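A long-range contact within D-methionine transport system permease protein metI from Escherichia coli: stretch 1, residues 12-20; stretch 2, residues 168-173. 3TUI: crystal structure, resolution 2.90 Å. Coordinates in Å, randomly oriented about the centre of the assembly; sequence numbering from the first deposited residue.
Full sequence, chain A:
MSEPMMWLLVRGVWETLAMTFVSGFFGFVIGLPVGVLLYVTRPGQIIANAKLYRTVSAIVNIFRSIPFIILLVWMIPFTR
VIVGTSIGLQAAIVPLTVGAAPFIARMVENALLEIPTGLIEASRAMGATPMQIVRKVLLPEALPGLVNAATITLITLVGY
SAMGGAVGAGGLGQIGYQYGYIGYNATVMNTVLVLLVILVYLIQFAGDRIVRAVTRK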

ATOM      1  N   GLY A  12      23.628 -35.828 -27.039  1.00 54.19           N
ATOM      2  CA  GLY A  12      23.482 -35.288 -25.694  1.00 56.17           C
ATOM      3  C   GLY A  12      22.691 -33.990 -25.606  1.00 53.21           C
ATOM      4  O   GLY A  12      21.783 -33.835 -24.781  1.00 38.53           O
ATOM      5  N   VAL A  13      23.066 -33.042 -26.459  1.00 52.49           N
ATOM      6  CA  VAL A  13      22.299 -31.819 -26.631  1.00 50.99           C
ATOM      7  C   VAL A  13      20.830 -32.203 -26.786  1.00 47.70           C
ATOM      8  O   VAL A  13      19.949 -31.580 -26.214  1.00 45.83           O
ATOM      9  CB  VAL A  13      22.794 -31.003 -27.859  1.00 39.66           C
ATOM     10  CG1 VAL A  13      21.627 -30.318 -28.556  1.00 34.19           C
ATOM     11  CG2 VAL A  13      23.884 -29.997 -27.463  1.00 17.37           C
ATOM     12  N   TRP A  14      20.568 -33.248 -27.553  1.00 48.39           N
ATOM     13  CA  TRP A  14      19.207 -33.725 -27.694  1.00 53.43           C
ATOM     14  C   TRP A  14      18.749 -34.455 -26.441  1.00 44.53           C
ATOM     15  O   TRP A  14      17.702 -34.150 -25.880  1.00 34.24           O
ATOM     16  CB  TRP A  14      19.090 -34.602 -28.940  1.00 62.38           C
ATOM     17  CG  TRP A  14      17.728 -35.191 -29.172  1.00 78.14           C
ATOM     18  CD1 TRP A  14      17.368 -36.512 -29.067  1.00 85.36           C
ATOM     19  CD2 TRP A  14      16.532 -34.471 -29.515  1.00 97.48           C
ATOM     20  NE1 TRP A  14      16.027 -36.658 -29.353  1.00 98.15           N
ATOM     21  CE2 TRP A  14      15.483 -35.420 -29.629  1.00104.92           C
ATOM     22  CE3 TRP A  14      16.239 -33.111 -29.748  1.00102.89           C
ATOM     23  CZ2 TRP A  14      14.157 -35.055 -29.964  1.00107.13           C
ATOM     24  CZ3 TRP A  14      14.925 -32.744 -30.082  1.00104.08           C
ATOM     25  CH2 TRP A  14      13.903 -33.715 -30.186  1.00108.04           C
ATOM     26  N   GLU A  15      19.552 -35.412 -25.993  1.00 62.84           N
ATOM     27  CA  GLU A  15      19.198 -36.222 -24.829  1.00 75.19           C
ATOM     28  C   GLU A  15      19.036 -35.317 -23.593  1.00 75.25           C
ATOM     29  O   GLU A  15      18.347 -35.661 -22.626  1.00 78.81           O
ATOM     30  CB  GLU A  15      20.248 -37.323 -24.612  1.00 81.73           C
ATOM     31  CG  GLU A  15      20.262 -38.399 -25.725  1.00 88.12           C
ATOM     32  CD  GLU A  15      21.119 -39.633 -25.397  1.00 90.60           C
ATOM     33  OE1 GLU A  15      20.787 -40.370 -24.438  1.00 94.10           O
ATOM     34  OE2 GLU A  15      22.127 -39.861 -26.102  1.00 83.54           O
ATOM     35  N   THR A  16      19.669 -34.148 -23.640  1.00 66.83           N
ATOM     36  CA  THR A  16      19.477 -33.132 -22.600  1.00 63.34           C
ATOM     37  C   THR A  16      18.138 -32.368 -22.731  1.00 48.30           C
ATOM     38  O   THR A  16      17.380 -32.228 -21.761  1.00 42.53           O
ATOM     39  CB  THR A  16      20.683 -32.121 -22.552  1.00 30.44           C
ATOM     40  OG1 THR A  16      21.909 -32.820 -22.276  1.00 19.35           O
ATOM     41  CG2 THR A  16      20.462 -31.091 -21.464  1.00 26.63           C
ATOM     42  N   LEU A  17      17.850 -31.889 -23.934  1.00 35.94           N
ATOM     43  CA  LEU A  17      16.627 -31.142 -24.161  1.00 32.98           C
ATOM     44  C   LEU A  17      15.464 -32.072 -23.862  1.00 40.36           C
ATOM     45  O   LEU A  17      14.455 -31.686 -23.256  1.00 41.29           O
ATOM     46  CB  LEU A  17      16.593 -30.632 -25.594  1.00 29.43           C
ATOM     47  CG  LEU A  17      17.411 -29.331 -25.623  1.00 48.39           C
ATOM     48  CD1 LEU A  17      17.954 -29.016 -27.024  1.00 51.10           C
ATOM     49  CD2 LEU A  17      16.648 -28.126 -25.016  1.00 42.35           C
ATOM     50  N   ALA A  18      15.662 -33.326 -24.260  1.00 38.00           N
ATOM     51  CA  ALA A  18      14.695 -34.395 -24.077  1.00 36.71           C
ATOM     52  C   ALA A  18      14.271 -34.525 -22.616  1.00 50.93           C
ATOM     53  O   ALA A  18      13.115 -34.249 -22.246  1.00 38.97           O
ATOM     54  CB  ALA A  18      15.297 -35.698 -24.570  1.00 21.39           C
ATOM     55  N   MET A  19      15.234 -34.954 -21.803  1.00 60.06           N
ATOM     56  CA  MET A  19      15.053 -35.165 -20.377  1.00 58.60           C
ATOM     57  C   MET A  19      14.425 -33.932 -19.728  1.00 61.61           C
ATOM     58  O   MET A  19      13.354 -34.004 -19.109  1.00 56.68           O
ATOM     59  CB  MET A  19      16.422 -35.459 -19.752  1.00 53.27           C
ATOM     60  CG  MET A  19      16.908 -36.898 -19.920  1.00 56.99           C
ATOM     61  SD  MET A  19      18.460 -37.256 -19.061  1.00 45.93           S
ATOM     62  CE  MET A  19      19.625 -36.354 -20.098  1.00 78.07           C
ATOM     63  N   THR A  20      15.103 -32.797 -19.916  1.00 53.03           N
ATOM     64  CA  THR A  20      14.772 -31.539 -19.251  1.00 46.15           C
ATOM     65  C   THR A  20      13.333 -31.137 -19.552  1.00 48.38           C
ATOM     66  O   THR A  20      12.540 -30.965 -18.625  1.00 38.46           O
ATOM     67  CB  THR A  20      15.775 -30.412 -19.656  1.00 50.08           C
ATOM     68  OG1 THR A  20      17.103 -30.785 -19.261  1.00 59.29           O
ATOM     69  CG2 THR A  20      15.436 -29.084 -18.991  1.00 44.77           C
TER
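Stretch 2 (168-173) GAGGLG

Residues 168-173 pack as a glycine-rich segment against one side of the helix formed by residues 12-20, burying 351 Å² between them, both sides summed. Its first part is loop or turn, and a weakly bonded helix covers about 171-173 and continues beyond the segment. The segment crosses the helix, and its contacts descend from Met-19 to Gly-12: Ala-169 lies beside Met-19, Gly-171 beside Glu-15 and Thr-16, and Leu-172 reaches Gly-12 and Val-13. The nearest CA atoms are those of Gly-12 and Gly-171, 3.9 Å apart.

Leu-172 covers the most surface. Its CA-to-CB bond points sideways, and its side chain, with chi1 m and chi2 t, lies along the backbone at Gly-12 and Val-13, placing Leu-172 CG 3.3 Å from Gly-12 C and 3.2 Å from Val-13 N. Beyond the backbone, Leu-172 CD1 meets Val-13 CG2 at 3.6 Å, an apolar contact at a partly exposed residue. Gly-12 leaves room for this side chain: an ideal CB there would stand 2.8 Å from Leu-172 CD2, a clash. The backbone of Leu-172 makes the one hydrogen bond between the stretches, from Leu-172 N to Thr-16 OG1 (2.9 Å), with a nearly straight N-H...O angle of 163°. The same hydroxyl donates to the helix backbone, from Thr-16 OG1 to Gly-12 O (2.7 Å), so Thr-16, with chi1 m, links the amide of the incoming segment to the preceding helical turn.

Gly-171 sits over the next part of the helix surface, its CA 3.6 Å from Glu-15 CB and 3.8 Å from Met-19 CE. A side chain would not fit here, since an ideal CB would fall 2.4 Å from Met-19 CE. Phi is also positive, at 74°, which by itself favours glycine. Gly-170 combines the same two features: its phi is 77°, and an ideal CB would lie 3.0 Å from Glu-15 OE1. The two consecutive glycines thus let the backbone pass close to the helix.

Met-19 closes the contact at the far end. Its CA-to-CB bond points toward the segment, and its chi angles of m, t and m bring the thioether against the loop, with Met-19 SD 3.6 Å from Ala-169 CB and Met-19 CE 3.7 Å from Gly-170 O. Beyond Ala-169, Gly-168 makes no contact with the helix. Trp-14, Leu-17, Ala-18 and Thr-20 likewise take no part, leaving the interface to residues that recur along one side of the helix.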

ATOM      1  N   GLY A 168      24.194 -42.357 -15.319  1.00 55.36           N
ATOM      2  CA  GLY A 168      23.847 -42.909 -16.614  1.00 35.56           C
ATOM      3  C   GLY A 168      22.436 -42.597 -17.056  1.00 47.82           C
ATOM      4  O   GLY A 168      21.639 -43.499 -17.309  1.00 53.82           O
ATOM      5  N   ALA A 169      22.102 -41.315 -17.090  1.00 57.73           N
ATOM      6  CA  ALA A 169      20.891 -40.874 -17.752  1.00 57.41           C
ATOM      7  C   ALA A 169      21.245 -40.587 -19.200  1.00 61.01           C
ATOM      8  O   ALA A 169      20.373 -40.432 -20.063  1.00 61.96           O
ATOM      9  CB  ALA A 169      20.341 -39.632 -17.072  1.00 57.58           C
ATOM     10  N   GLY A 170      22.546 -40.540 -19.456  1.00 65.60           N
ATOM     11  CA  GLY A 170      23.037 -40.100 -20.740  1.00 65.82           C
ATOM     12  C   GLY A 170      22.923 -38.601 -20.777  1.00 70.26           C
ATOM     13  O   GLY A 170      22.916 -37.951 -19.735  1.00 88.22           O
ATOM     14  N   GLY A 171      22.822 -38.042 -21.975  1.00 69.90           N
ATOM     15  CA  GLY A 171      22.808 -36.598 -22.126  1.00 63.24           C
ATOM     16  C   GLY A 171      24.171 -35.949 -21.930  1.00 54.14           C
ATOM     17  O   GLY A 171      25.180 -36.588 -21.598  1.00 54.78           O
ATOM     18  N   LEU A 172      24.185 -34.644 -22.121  1.00 35.51           N
ATOM     19  CA  LEU A 172      25.412 -33.892 -22.104  1.00 36.21           C
ATOM     20  C   LEU A 172      26.108 -34.072 -20.756  1.00 51.18           C
ATOM     21  O   LEU A 172      27.315 -33.777 -20.610  1.00 48.61           O
ATOM     22  CB  LEU A 172      25.115 -32.421 -22.392  1.00 28.85           C
ATOM     23  CG  LEU A 172      24.685 -32.123 -23.834  1.00 27.50           C
ATOM     24  CD1 LEU A 172      24.150 -30.705 -23.968  1.00  8.40           C
ATOM     25  CD2 LEU A 172      25.798 -32.407 -24.840  1.00 19.32           C
ATOM     26  N   GLY A 173      25.343 -34.556 -19.774  1.00 35.30           N
ATOM     27  CA  GLY A 173      25.861 -34.739 -18.433  1.00 35.27           C
ATOM     28  C   GLY A 173      26.759 -35.955 -18.389  1.00 52.05           C
ATOM     29  O   GLY A 173      27.803 -35.978 -17.724  1.00 31.10           O
TER